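Local atomic coordinates of RTX toxin RtxA (Vibrio vulnificus MO6-24/O, PDB entry 6IMP), a protein that belongs to a secreted virulence toxin, here represented by an effector domain of alpha/beta hydrolase fold that probably acts as a hydrolase in host cells. Residues K69-G74 with R78-Y83; Q126-L131 with Q301-L306; K148-D153 with Y177-P182; T156-L161 with I167-I172; Y190-G195 with K244-E249. All coordinates share one frame; numbering follows the deposited sequence.

Interaction 1 (K69-G74 with R78-Y83); sequences KVTLKG and RLTGYY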
# COMPACT_ATOMS: atom_id res chain seq x y z
N LYS A 69 -4.27 -11.65 -14.42
CA LYS A 69 -4.57 -10.22 -14.56
C LYS A 69 -5.95 -9.90 -14.01
O LYS A 69 -6.87 -10.72 -14.13
CB LYS A 69 -4.52 -9.78 -16.02
CG LYS A 69 -3.13 -9.81 -16.63
CD LYS A 69 -3.03 -8.89 -17.84
CE LYS A 69 -1.64 -8.27 -17.95
NZ LYS A 69 -1.46 -7.47 -19.18
N VAL A 70 -6.11 -8.71 -13.44
CA VAL A 70 -7.38 -8.28 -12.85
C VAL A 70 -7.60 -6.77 -13.05
O VAL A 70 -6.72 -5.95 -12.74
CB VAL A 70 -7.47 -8.68 -11.35
CG1 VAL A 70 -8.49 -7.84 -10.60
CG2 VAL A 70 -7.82 -10.16 -11.21
N THR A 71 -8.76 -6.41 -13.60
CA THR A 71 -9.18 -5.00 -13.73
C THR A 71 -10.42 -4.78 -12.89
O THR A 71 -11.37 -5.56 -12.96
CB THR A 71 -9.51 -4.62 -15.19
OG1 THR A 71 -8.33 -4.69 -16.00
CG2 THR A 71 -10.06 -3.20 -15.25
N LEU A 72 -10.44 -3.68 -12.13
CA LEU A 72 -11.54 -3.37 -11.22
C LEU A 72 -12.20 -2.05 -11.63
O LEU A 72 -11.56 -1.21 -12.25
CB LEU A 72 -11.02 -3.27 -9.78
CG LEU A 72 -10.15 -4.42 -9.23
CD1 LEU A 72 -9.83 -4.15 -7.77
CD2 LEU A 72 -10.84 -5.77 -9.37
N LYS A 73 -13.48 -1.89 -11.28
CA LYS A 73 -14.19 -0.61 -11.48
C LYS A 73 -13.90 0.37 -10.34
O LYS A 73 -14.62 0.43 -9.33
CB LYS A 73 -15.71 -0.81 -11.61
CG LYS A 73 -16.49 0.49 -11.84
CD LYS A 73 -17.85 0.53 -11.14
CE LYS A 73 -18.80 -0.52 -11.70
NZ LYS A 73 -20.22 -0.06 -11.66
N GLY A 74 -12.85 1.16 -10.52
CA GLY A 74 -12.56 2.25 -9.59
C GLY A 74 -13.55 3.38 -9.73
O GLY A 74 -14.32 3.43 -10.70
N ARG A 78 -10.33 2.75 -14.17
CA ARG A 78 -10.00 1.35 -13.91
C ARG A 78 -8.67 1.15 -13.18
O ARG A 78 -7.76 1.99 -13.24
CB ARG A 78 -10.11 0.50 -15.18
CG ARG A 78 -9.09 0.77 -16.27
CD ARG A 78 -9.59 0.24 -17.60
NE ARG A 78 -8.61 0.43 -18.66
CZ ARG A 78 -8.37 1.60 -19.27
NH1 ARG A 78 -7.46 1.67 -20.23
NH2 ARG A 78 -9.04 2.69 -18.93
N LEU A 79 -8.63 0.07 -12.40
CA LEU A 79 -7.54 -0.22 -11.48
C LEU A 79 -6.94 -1.58 -11.82
O LEU A 79 -7.58 -2.62 -11.64
CB LEU A 79 -8.04 -0.25 -10.03
CG LEU A 79 -8.63 1.03 -9.45
CD1 LEU A 79 -9.32 0.75 -8.11
CD2 LEU A 79 -7.55 2.09 -9.28
N THR A 80 -5.71 -1.57 -12.30
CA THR A 80 -5.16 -2.74 -12.97
C THR A 80 -4.04 -3.39 -12.17
O THR A 80 -3.19 -2.71 -11.60
CB THR A 80 -4.61 -2.35 -14.33
OG1 THR A 80 -3.59 -1.38 -14.16
CG2 THR A 80 -5.72 -1.79 -15.19
N GLY A 81 -4.08 -4.72 -12.11
CA GLY A 81 -2.90 -5.50 -11.74
C GLY A 81 -3.18 -6.99 -11.77
O GLY A 81 -3.92 -7.48 -12.62
N TYR A 82 -2.57 -7.72 -10.83
CA TYR A 82 -2.73 -9.17 -10.78
C TYR A 82 -3.27 -9.64 -9.44
O TYR A 82 -3.18 -8.95 -8.41
CB TYR A 82 -1.42 -9.88 -11.09
CG TYR A 82 -0.79 -9.48 -12.41
CD1 TYR A 82 -0.20 -8.24 -12.56
CD2 TYR A 82 -0.75 -10.36 -13.49
CE1 TYR A 82 0.39 -7.87 -13.76
CE2 TYR A 82 -0.15 -10.01 -14.69
CZ TYR A 82 0.42 -8.76 -14.83
OH TYR A 82 1.01 -8.39 -16.03
N TYR A 83 -3.90 -10.81 -9.49
CA TYR A 83 -4.14 -11.63 -8.32
C TYR A 83 -3.20 -12.81 -8.41
O TYR A 83 -3.33 -13.63 -9.32
CB TYR A 83 -5.58 -12.12 -8.34
CG TYR A 83 -5.99 -12.80 -7.07
CD1 TYR A 83 -6.50 -12.06 -6.01
CD2 TYR A 83 -5.87 -14.17 -6.92
CE1 TYR A 83 -6.88 -12.68 -4.83
CE2 TYR A 83 -6.26 -14.80 -5.75
CZ TYR A 83 -6.77 -14.05 -4.70
OH TYR A 83 -7.15 -14.66 -3.53

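Interaction 2 (Q126-L131 with Q301-L306); sequences QGIDML and QIVSGL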
# COMPACT_ATOMS: atom_id res chain seq x y z
N GLN A 126 4.02 -20.12 0.87
CA GLN A 126 3.33 -20.65 2.03
C GLN A 126 1.84 -20.79 1.72
O GLN A 126 1.00 -20.74 2.62
CB GLN A 126 3.55 -19.73 3.24
CG GLN A 126 4.95 -19.14 3.33
CD GLN A 126 5.15 -18.30 4.58
OE1 GLN A 126 4.43 -18.46 5.57
NE2 GLN A 126 6.11 -17.39 4.52
N GLY A 127 1.52 -20.98 0.44
CA GLY A 127 0.14 -21.07 -0.03
C GLY A 127 -0.78 -19.98 0.51
O GLY A 127 -1.83 -20.28 1.09
N ILE A 128 -0.37 -18.72 0.32
CA ILE A 128 -1.22 -17.55 0.60
C ILE A 128 -1.37 -16.72 -0.69
O ILE A 128 -0.37 -16.47 -1.39
CB ILE A 128 -0.63 -16.68 1.73
CG1 ILE A 128 -0.60 -17.47 3.05
CG2 ILE A 128 -1.43 -15.40 1.93
CD1 ILE A 128 0.24 -16.84 4.14
N ASP A 129 -2.60 -16.31 -1.00
CA ASP A 129 -2.86 -15.48 -2.20
C ASP A 129 -2.53 -14.04 -1.89
O ASP A 129 -2.76 -13.56 -0.78
CB ASP A 129 -4.33 -15.56 -2.66
CG ASP A 129 -4.83 -16.98 -2.81
OD1 ASP A 129 -4.19 -17.76 -3.53
OD2 ASP A 129 -5.88 -17.30 -2.21
N MET A 130 -2.03 -13.32 -2.89
CA MET A 130 -1.76 -11.90 -2.73
C MET A 130 -2.43 -11.09 -3.83
O MET A 130 -2.18 -11.32 -5.02
CB MET A 130 -0.26 -11.66 -2.76
CG MET A 130 0.13 -10.31 -2.20
SD MET A 130 1.74 -9.80 -2.81
CE MET A 130 2.32 -8.94 -1.36
N LEU A 131 -3.30 -10.15 -3.42
CA LEU A 131 -3.89 -9.16 -4.35
C LEU A 131 -2.97 -7.96 -4.51
O LEU A 131 -2.61 -7.32 -3.53
CB LEU A 131 -5.26 -8.66 -3.87
CG LEU A 131 -5.85 -7.51 -4.71
CD1 LEU A 131 -6.12 -7.97 -6.14
CD2 LEU A 131 -7.12 -6.90 -4.11
N GLN A 301 6.97 -14.60 10.67
CA GLN A 301 6.33 -13.78 11.72
C GLN A 301 5.05 -13.11 11.21
O GLN A 301 4.04 -13.06 11.93
CB GLN A 301 7.29 -12.71 12.26
CG GLN A 301 6.58 -11.60 13.03
CD GLN A 301 7.42 -11.00 14.14
OE1 GLN A 301 8.64 -10.87 14.02
NE2 GLN A 301 6.75 -10.60 15.22
N ILE A 302 5.10 -12.61 9.98
CA ILE A 302 3.97 -11.89 9.38
C ILE A 302 2.71 -12.75 9.38
O ILE A 302 1.64 -12.29 9.78
CB ILE A 302 4.29 -11.40 7.95
CG1 ILE A 302 5.17 -10.14 8.00
CG2 ILE A 302 3.01 -11.07 7.19
CD1 ILE A 302 5.82 -9.79 6.67
N VAL A 303 2.83 -13.98 8.94
CA VAL A 303 1.69 -14.85 8.89
C VAL A 303 1.29 -15.30 10.27
O VAL A 303 0.31 -15.99 10.43
CB VAL A 303 1.95 -16.08 8.04
CG1 VAL A 303 0.69 -16.89 7.92
CG2 VAL A 303 2.41 -15.66 6.67
N SER A 304 2.02 -14.87 11.28
CA SER A 304 1.68 -15.26 12.63
C SER A 304 0.82 -14.23 13.33
O SER A 304 0.53 -14.35 14.50
CB SER A 304 2.93 -15.58 13.40
OG SER A 304 3.60 -16.65 12.75
N GLY A 305 0.44 -13.21 12.58
CA GLY A 305 -0.47 -12.17 12.99
C GLY A 305 -1.51 -12.13 11.88
O GLY A 305 -1.90 -11.08 11.42
N LEU A 306 -1.92 -13.31 11.43
CA LEU A 306 -2.91 -13.53 10.39
C LEU A 306 -3.84 -14.57 10.95
O LEU A 306 -5.05 -14.48 10.82
CB LEU A 306 -2.28 -14.07 9.11
CG LEU A 306 -3.17 -14.51 7.95
CD1 LEU A 306 -4.27 -13.50 7.72
CD2 LEU A 306 -2.38 -14.65 6.66

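Interaction 3 (K148-D153 with Y177-P182); sequences KGLYQD and YSMGGP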
# COMPACT_ATOMS: atom_id res chain seq x y z
N LYS A 148 -7.20 11.31 -1.06
CA LYS A 148 -8.54 10.77 -0.84
C LYS A 148 -8.90 9.76 -1.94
O LYS A 148 -9.57 8.75 -1.68
CB LYS A 148 -9.57 11.89 -0.73
CG LYS A 148 -10.11 12.10 0.69
CD LYS A 148 -9.15 12.86 1.59
CE LYS A 148 -9.42 12.57 3.07
NZ LYS A 148 -8.85 13.60 3.98
N GLY A 149 -8.45 10.03 -3.16
CA GLY A 149 -8.52 9.04 -4.22
C GLY A 149 -7.89 7.70 -3.86
O GLY A 149 -8.50 6.65 -4.07
N LEU A 150 -6.68 7.72 -3.31
CA LEU A 150 -5.96 6.48 -3.01
C LEU A 150 -6.66 5.67 -1.93
O LEU A 150 -6.70 4.44 -2.00
CB LEU A 150 -4.53 6.79 -2.59
CG LEU A 150 -3.66 7.53 -3.62
CD1 LEU A 150 -2.20 7.49 -3.21
CD2 LEU A 150 -3.82 6.96 -5.01
N TYR A 151 -7.23 6.36 -0.95
CA TYR A 151 -7.99 5.68 0.11
C TYR A 151 -9.21 4.98 -0.46
O TYR A 151 -9.58 3.90 -0.03
CB TYR A 151 -8.46 6.65 1.19
CG TYR A 151 -7.36 7.35 1.99
CD1 TYR A 151 -6.16 6.71 2.30
CD2 TYR A 151 -7.56 8.63 2.48
CE1 TYR A 151 -5.19 7.36 3.05
CE2 TYR A 151 -6.60 9.28 3.23
CZ TYR A 151 -5.41 8.64 3.51
OH TYR A 151 -4.46 9.30 4.26
N GLN A 152 -9.85 5.63 -1.42
CA GLN A 152 -11.01 5.05 -2.09
C GLN A 152 -10.64 3.80 -2.89
O GLN A 152 -11.26 2.74 -2.72
CB GLN A 152 -11.67 6.09 -2.99
CG GLN A 152 -12.63 7.00 -2.23
CD GLN A 152 -13.92 6.29 -1.87
OE1 GLN A 152 -14.35 5.33 -2.54
NE2 GLN A 152 -14.57 6.77 -0.81
N ASP A 153 -9.59 3.93 -3.70
CA ASP A 153 -9.08 2.80 -4.50
C ASP A 153 -8.75 1.61 -3.60
O ASP A 153 -8.93 0.46 -3.99
CB ASP A 153 -7.86 3.24 -5.30
CG ASP A 153 -8.17 4.33 -6.31
OD1 ASP A 153 -9.37 4.55 -6.62
OD2 ASP A 153 -7.22 4.97 -6.81
N TYR A 177 2.81 -1.26 2.44
CA TYR A 177 4.21 -0.87 2.31
C TYR A 177 4.16 0.65 2.24
O TYR A 177 3.26 1.22 1.62
CB TYR A 177 4.88 -1.64 1.16
CG TYR A 177 6.26 -1.14 0.71
CD1 TYR A 177 7.35 -1.14 1.59
CD2 TYR A 177 6.49 -0.76 -0.60
CE1 TYR A 177 8.59 -0.68 1.18
CE2 TYR A 177 7.73 -0.32 -1.01
CZ TYR A 177 8.77 -0.28 -0.11
OH TYR A 177 10.00 0.15 -0.53
N SER A 178 5.11 1.31 2.90
CA SER A 178 5.56 2.68 2.61
C SER A 178 4.35 3.63 2.64
O SER A 178 3.60 3.61 3.62
CB SER A 178 6.32 2.71 1.28
OG SER A 178 7.12 3.86 1.18
N MET A 179 4.12 4.43 1.59
CA MET A 179 2.86 5.23 1.47
C MET A 179 1.62 4.35 1.60
O MET A 179 0.59 4.81 2.06
CB MET A 179 2.81 5.98 0.14
CG MET A 179 1.51 6.74 -0.15
SD MET A 179 1.66 7.81 -1.61
CE MET A 179 1.04 6.71 -2.87
N GLY A 180 1.72 3.11 1.14
CA GLY A 180 0.72 2.08 1.44
C GLY A 180 0.42 1.93 2.93
O GLY A 180 -0.70 1.65 3.32
N GLY A 181 1.44 2.16 3.76
CA GLY A 181 1.27 2.18 5.23
C GLY A 181 0.04 2.91 5.74
O GLY A 181 -0.89 2.28 6.22
N PRO A 182 0.03 4.26 5.65
CA PRO A 182 -1.12 5.07 6.07
C PRO A 182 -2.41 4.77 5.28
O PRO A 182 -3.50 4.86 5.83
CB PRO A 182 -0.66 6.50 5.79
CG PRO A 182 0.40 6.36 4.75
CD PRO A 182 1.10 5.08 5.08

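Interaction 4 (T156-L161 with I167-I172); sequences TMFNYL and IDPSNI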
# COMPACT_ATOMS: atom_id res chain seq x y z
N THR A 156 -12.12 -0.20 -3.15
CA THR A 156 -12.42 -0.97 -4.34
C THR A 156 -11.73 -2.30 -4.22
O THR A 156 -12.36 -3.35 -4.28
CB THR A 156 -11.90 -0.26 -5.60
OG1 THR A 156 -12.54 1.01 -5.71
CG2 THR A 156 -12.18 -1.09 -6.85
N MET A 157 -10.42 -2.24 -3.98
CA MET A 157 -9.59 -3.42 -3.92
C MET A 157 -10.09 -4.34 -2.83
O MET A 157 -10.19 -5.54 -3.04
CB MET A 157 -8.15 -3.04 -3.64
CG MET A 157 -7.43 -2.46 -4.83
SD MET A 157 -5.85 -1.85 -4.25
CE MET A 157 -5.64 -0.40 -5.27
N PHE A 158 -10.40 -3.78 -1.67
CA PHE A 158 -11.01 -4.58 -0.62
C PHE A 158 -12.25 -5.27 -1.13
O PHE A 158 -12.33 -6.49 -1.15
CB PHE A 158 -11.38 -3.73 0.59
CG PHE A 158 -11.74 -4.55 1.80
CD1 PHE A 158 -10.83 -5.48 2.31
CD2 PHE A 158 -12.96 -4.41 2.42
CE1 PHE A 158 -11.13 -6.24 3.42
CE2 PHE A 158 -13.27 -5.17 3.54
CZ PHE A 158 -12.36 -6.09 4.03
N ASN A 159 -13.21 -4.48 -1.61
CA ASN A 159 -14.51 -5.00 -2.02
C ASN A 159 -14.35 -6.10 -3.05
O ASN A 159 -15.06 -7.10 -2.98
CB ASN A 159 -15.40 -3.89 -2.55
CG ASN A 159 -15.93 -2.98 -1.45
OD1 ASN A 159 -16.31 -3.44 -0.37
ND2 ASN A 159 -15.95 -1.69 -1.73
N TYR A 160 -13.38 -5.97 -3.94
CA TYR A 160 -13.09 -7.04 -4.93
C TYR A 160 -12.78 -8.39 -4.29
O TYR A 160 -13.16 -9.44 -4.80
CB TYR A 160 -11.95 -6.63 -5.87
CG TYR A 160 -11.46 -7.77 -6.73
CD1 TYR A 160 -12.29 -8.31 -7.71
CD2 TYR A 160 -10.20 -8.32 -6.55
CE1 TYR A 160 -11.87 -9.37 -8.50
CE2 TYR A 160 -9.77 -9.37 -7.35
CZ TYR A 160 -10.60 -9.90 -8.33
OH TYR A 160 -10.18 -10.94 -9.13
N LEU A 161 -12.06 -8.36 -3.16
CA LEU A 161 -11.75 -9.58 -2.43
C LEU A 161 -13.01 -10.15 -1.82
O LEU A 161 -13.40 -11.28 -2.14
CB LEU A 161 -10.71 -9.32 -1.34
CG LEU A 161 -9.34 -8.83 -1.82
CD1 LEU A 161 -8.44 -8.64 -0.61
CD2 LEU A 161 -8.71 -9.81 -2.81
N ILE A 167 -14.57 -13.79 -0.10
CA ILE A 167 -13.59 -14.06 0.92
C ILE A 167 -14.04 -13.44 2.22
O ILE A 167 -14.29 -12.24 2.28
CB ILE A 167 -12.22 -13.49 0.54
CG1 ILE A 167 -11.71 -14.19 -0.72
CG2 ILE A 167 -11.24 -13.62 1.70
CD1 ILE A 167 -10.28 -13.87 -1.10
N ASP A 168 -14.17 -14.26 3.26
CA ASP A 168 -14.46 -13.73 4.58
C ASP A 168 -13.31 -12.82 5.00
O ASP A 168 -12.14 -13.18 4.80
CB ASP A 168 -14.67 -14.83 5.60
CG ASP A 168 -15.40 -14.33 6.85
OD1 ASP A 168 -14.81 -13.53 7.61
OD2 ASP A 168 -16.57 -14.73 7.06
N PRO A 169 -13.62 -11.63 5.55
CA PRO A 169 -12.57 -10.67 5.86
C PRO A 169 -11.53 -11.13 6.88
O PRO A 169 -10.40 -10.64 6.86
CB PRO A 169 -13.34 -9.48 6.42
CG PRO A 169 -14.65 -9.53 5.72
CD PRO A 169 -14.95 -10.99 5.54
N SER A 170 -11.89 -12.08 7.74
CA SER A 170 -10.94 -12.63 8.72
C SER A 170 -10.07 -13.76 8.14
O SER A 170 -9.45 -14.51 8.89
CB SER A 170 -11.67 -13.07 9.99
OG SER A 170 -11.97 -11.95 10.82
N ASN A 171 -9.99 -13.84 6.82
CA ASN A 171 -8.89 -14.51 6.13
C ASN A 171 -7.94 -13.54 5.44
O ASN A 171 -6.99 -13.97 4.76
CB ASN A 171 -9.44 -15.48 5.10
CG ASN A 171 -10.11 -16.68 5.73
OD1 ASN A 171 -10.88 -16.54 6.68
ND2 ASN A 171 -9.80 -17.86 5.22
N ILE A 172 -8.18 -12.24 5.61
CA ILE A 172 -7.41 -11.20 4.91
C ILE A 172 -6.46 -10.49 5.86
O ILE A 172 -6.78 -10.27 7.02
CB ILE A 172 -8.33 -10.14 4.25
CG1 ILE A 172 -9.28 -10.81 3.25
CG2 ILE A 172 -7.50 -9.07 3.54
CD1 ILE A 172 -10.42 -9.92 2.80

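Interaction 5 (Y190-G195 with K244-E249); sequences YAAQNG and KGLPKE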
# COMPACT_ATOMS: atom_id res chain seq x y z
N TYR A 190 -12.01 1.68 7.93
CA TYR A 190 -13.25 1.52 7.20
C TYR A 190 -13.83 0.09 7.29
O TYR A 190 -15.04 -0.06 7.41
CB TYR A 190 -13.06 1.95 5.73
CG TYR A 190 -14.06 1.35 4.77
CD1 TYR A 190 -13.81 0.14 4.18
CD2 TYR A 190 -15.24 2.01 4.46
CE1 TYR A 190 -14.71 -0.43 3.29
CE2 TYR A 190 -16.15 1.44 3.57
CZ TYR A 190 -15.88 0.23 2.99
OH TYR A 190 -16.76 -0.35 2.10
N ALA A 191 -12.98 -0.93 7.27
CA ALA A 191 -13.46 -2.32 7.22
C ALA A 191 -14.11 -2.76 8.52
O ALA A 191 -15.15 -3.43 8.51
CB ALA A 191 -12.33 -3.27 6.86
N ALA A 192 -13.51 -2.37 9.64
CA ALA A 192 -14.05 -2.68 10.96
C ALA A 192 -15.24 -1.77 11.26
O ALA A 192 -16.21 -2.18 11.90
CB ALA A 192 -12.98 -2.52 12.02
N GLN A 193 -15.14 -0.55 10.77
CA GLN A 193 -16.21 0.45 10.87
C GLN A 193 -17.44 0.16 10.02
O GLN A 193 -18.46 0.83 10.15
CB GLN A 193 -15.64 1.82 10.51
CG GLN A 193 -15.02 2.49 11.71
CD GLN A 193 -16.08 3.08 12.62
OE1 GLN A 193 -17.26 3.16 12.25
NE2 GLN A 193 -15.68 3.48 13.82
N ASN A 194 -17.33 -0.82 9.14
CA ASN A 194 -18.41 -1.21 8.25
C ASN A 194 -18.68 -2.69 8.47
O ASN A 194 -19.18 -3.39 7.59
CB ASN A 194 -17.97 -0.94 6.81
CG ASN A 194 -19.02 -1.32 5.78
OD1 ASN A 194 -18.69 -1.78 4.69
ND2 ASN A 194 -20.28 -1.13 6.13
N GLY A 195 -18.32 -3.16 9.66
CA GLY A 195 -18.45 -4.57 10.05
C GLY A 195 -17.98 -5.58 9.03
O GLY A 195 -18.60 -6.63 8.85
N LYS A 244 -7.30 6.27 13.90
CA LYS A 244 -8.24 6.67 14.95
C LYS A 244 -9.63 6.12 14.67
O LYS A 244 -10.24 6.47 13.68
CB LYS A 244 -8.34 8.19 15.05
CG LYS A 244 -7.12 8.86 15.64
CD LYS A 244 -7.35 10.35 15.90
CE LYS A 244 -8.11 10.59 17.21
NZ LYS A 244 -7.48 11.67 18.02
N GLY A 245 -10.12 5.28 15.56
CA GLY A 245 -11.45 4.72 15.44
C GLY A 245 -11.36 3.31 14.94
O GLY A 245 -12.38 2.64 14.72
N LEU A 246 -10.12 2.86 14.72
CA LEU A 246 -9.86 1.44 14.66
C LEU A 246 -10.00 0.88 16.07
O LEU A 246 -9.48 1.48 17.02
CB LEU A 246 -8.45 1.16 14.12
CG LEU A 246 -8.23 -0.31 13.78
CD1 LEU A 246 -9.08 -0.75 12.59
CD2 LEU A 246 -6.76 -0.57 13.51
N PRO A 247 -10.75 -0.23 16.22
CA PRO A 247 -10.68 -1.04 17.43
C PRO A 247 -9.24 -1.29 17.86
O PRO A 247 -8.46 -1.91 17.12
CB PRO A 247 -11.37 -2.36 17.01
CG PRO A 247 -11.83 -2.18 15.59
CD PRO A 247 -11.82 -0.71 15.33
N LYS A 248 -8.88 -0.83 19.06
CA LYS A 248 -7.48 -0.78 19.49
C LYS A 248 -6.90 -2.15 19.85
O LYS A 248 -5.70 -2.28 20.11
CB LYS A 248 -7.32 0.20 20.65
CG LYS A 248 -7.72 1.62 20.30
CD LYS A 248 -7.10 2.64 21.25
CE LYS A 248 -8.03 3.83 21.48
NZ LYS A 248 -7.28 5.07 21.84
N GLU A 249 -7.74 -3.17 19.81
CA GLU A 249 -7.32 -4.57 19.94
C GLU A 249 -7.02 -5.22 18.58
O GLU A 249 -6.94 -6.45 18.49
CB GLU A 249 -8.37 -5.42 20.70
CG GLU A 249 -9.81 -4.92 20.64
CD GLU A 249 -10.08 -3.79 21.63
OE1 GLU A 249 -9.97 -4.04 22.86
OE2 GLU A 249 -10.39 -2.66 21.19

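Interaction 1 (K69-G74 with R78-Y83)
Strands 69-73 and 78-83 run antiparallel, their axes 143° apart, and four backbone hydrogen bonds join them at Val70-Gly81 and Leu72-Leu79. At the first pair, Val70 N donates to Gly81 O over 2.6 Å and Gly81 N donates to Val70 O over 3.0 Å. The second of these is nearly straight, with 174° at the hydrogen. The Leu72-Leu79 pair is longer, 3.1 Å from Leu72 N to Leu79 O. Val70, Leu72 and Leu79 lie on one face of the sheet. Leu79 CD1 there reaches Gly74 CA at 3.9 Å. Thr71, Thr80 and Arg78 start from the other face. Thr71 holds its methyl anti to the backbone N (OG1 at chi1 -65°). This lays Thr71 CG2 on Arg78 CB, 3.7 Å away. The guanidinium group of Arg78 leads away to a salt bridge with Asp142. Lys69 and Tyr82 run side by side in the same direction. The aliphatic chain of Lys69 follows the ring obliquely, with Lys69 CG 3.6 Å from Tyr82 CE2. The Tyr82 hydroxyl is hydrogen-bonded to Gln55. The two strands form a beta hairpin at one border of the central sheet, with 67-73 outermost and 78-84 next to 129-133. Val70, Leu72 and Leu79 rest on helix 147-164, while Tyr82 packs on helix 52-63.

Interaction 2 (Q126-L131 with Q301-L306)
Ile128 meets Val303 tip to tip, and its CD1 overlaps both methyls of the valine. CD1 of Ile128 lies 3.5 Å from Val303 CG2 and 3.8 Å from Val303 CG1. The isoleucine chain is extended to its end, and a chi2 of 167° carries CD1 away from the backbone toward the valine. Ile128 CD1 also lies 4.2 Å from Leu306 CD2. One terminal methyl of the 126-131 segment therefore serves two residues of segment 301-306. Gln126 adds a contact nearer the surface. Its side chain slides past Val303 in the opposite direction, and the amide oxygen Gln126 OE1 comes within 3.6 Å of Val303 CG2. This is a van der Waals contact. The other end of that amide, NE2, makes a weak hydrogen bond to His122 O in the preceding helix. Gly127 has positive phi and is the C-prime residue of a Schellman motif that ends helix 112-124. This turn sends the chain through Ile128 into strand 129-133. The contact thus packs the entrance of a central strand against the end of helix 291-302 and the residues after it. Ile128 also touches Val102 of the adjoining strand 101-105, and Ile302 touches Tyr123 of helix 112-124. Further along the strand, Met130 packs on helix 112-124 and Leu131 on helix 147-164.

Interaction 3 (K148-D153 with Y177-P182)
Leu150 packs on Met179 in the turn that fits a nucleophile elbow of the alpha/beta hydrolase fold. This is the closer part of the contact, a meeting of methyl with methyl between two buried residues. The two side chains cross at about a right angle, and Leu150 CD1 lies 3.3 Å from Met179 CE. With chi1 at 175° Met179 stretches out from the turn, then bends at its last torsion. Its thioether end thereby reaches the leucine. Tyr41 of helix 31-41 touches both residues. The turn from Tyr177 to Gly180 joins strand 172-177 to helix 180-192. Ser178 sits in it and is hydrogen-bonded through OG to His288 NE2, consistent with a catalytic serine-histidine pair. The other part of the contact is looser, though still buried. There the Tyr151 ring approaches helix 180-192 obliquely. Its hydroxyl is hydrogen-bonded to Glu147. Tyr151 CE1 stays 4.1 Å from Pro182 O, and Asn242 ND2 bonds both Tyr151 OH and, weakly, Pro182 O.

Interaction 4 (T156-L161 with I167-I172)
Leu161 O accepts a weak hydrogen bond from Ile167 N, 3.4 Å long but fairly straight at 165°. The side chain of Ile167 lies by the same carbonyl, its CG1 3.7 Å from Leu161 O. Beyond this polar link the contact is apolar. Ile172 points its CD1 into the angle between Phe158 and Leu161. Ile172 CD1 is 3.8 Å from Phe158 CE1, in an oblique approach to the ring. Ile172 CD1 is 4.1 Å from Leu161 CD1. Pro169 meets Phe158 differently: its CB lies at the ring edge, near the ring plane, 4.3 Å from Phe158 CZ. A chi1 of -168° turns the Phe158 ring toward the 167-172 segment. Helix 147-164 is the helix of a beta-alpha-beta crossover between strands 129-133 and 172-177. It passes over strand 101-105, where Leu103 touches both Phe158 and Leu161. The 167-172 segment is the return into strand 172-177. An Asx turn shapes it, with Asp168 OD1 accepting from Ser170 N through its anti lone pair. A short 3-10 segment, 169-171, overlaps the turn, and Ile172 N bonds back to Pro169 O at 3.0 Å.

Interaction 5 (Y190-G195 with K244-E249)
Ala192 sets its methyl against the ring of Pro247. Ala192 CB lies 3.8 Å from Pro247 CG and 3.9 Å from Pro247 CD. Leu246 CD1 reaches the same methyl at 4.3 Å from Ala192 CB. Leu246 starts out away from the helix, but its chain turns and the tip comes back toward it. Gln193 forms the outer, exposed part of the contact. A bend at chi2 (-77°) brings Gln193 NE2 to 3.5 Å from Gly245 O. That approach is best read as a loose polar contact. A crystal neighbour also touches Gln193, so its pose may owe something to the lattice. The helix 180-192 ends in a Schellman motif, with Gly195 as the C-prime residue at positive phi. Gln196 N turns back to Ala191 O, and a weak bond joins Gly195 N to Ala192 O. The partner segment, 244-249, is the loop that leads from helix 239-243 to strand 252-256 of the hydrolase sheet. Arg189, one turn before the contact in the helix, holds Lys244 O of this loop through NH1. Lys248 NZ is hydrogen-bonded to Ala275 O, and its charged end also makes a cation-pi contact with Tyr277. Next to the contact, Ala191 packs on Phe158 and Tyr190 on Asn159, both of helix 147-164.

In the fold
Along the chain, interaction 1 comes first. Interaction 2 spans the longest stretch, and interactions 3 and 5 follow one another within it, while interaction 4 falls between the two segments of interaction 3. Interactions 1 and 2 share the central sheet through neighbouring strands 78-84 and 129-133, with centres 21 Å apart. Helix 147-164 ties interaction 3 to interaction 4, with centres 16 Å apart. It also packs on the hairpin of interaction 1, where Tyr160 meets Leu72. Helix 180-192 carries interaction 3 at its start and interaction 5 at its end, also 16 Å apart. Interaction 3 is nearest the chain centre and holds the likely nucleophile elbow. The other four are packing farther out.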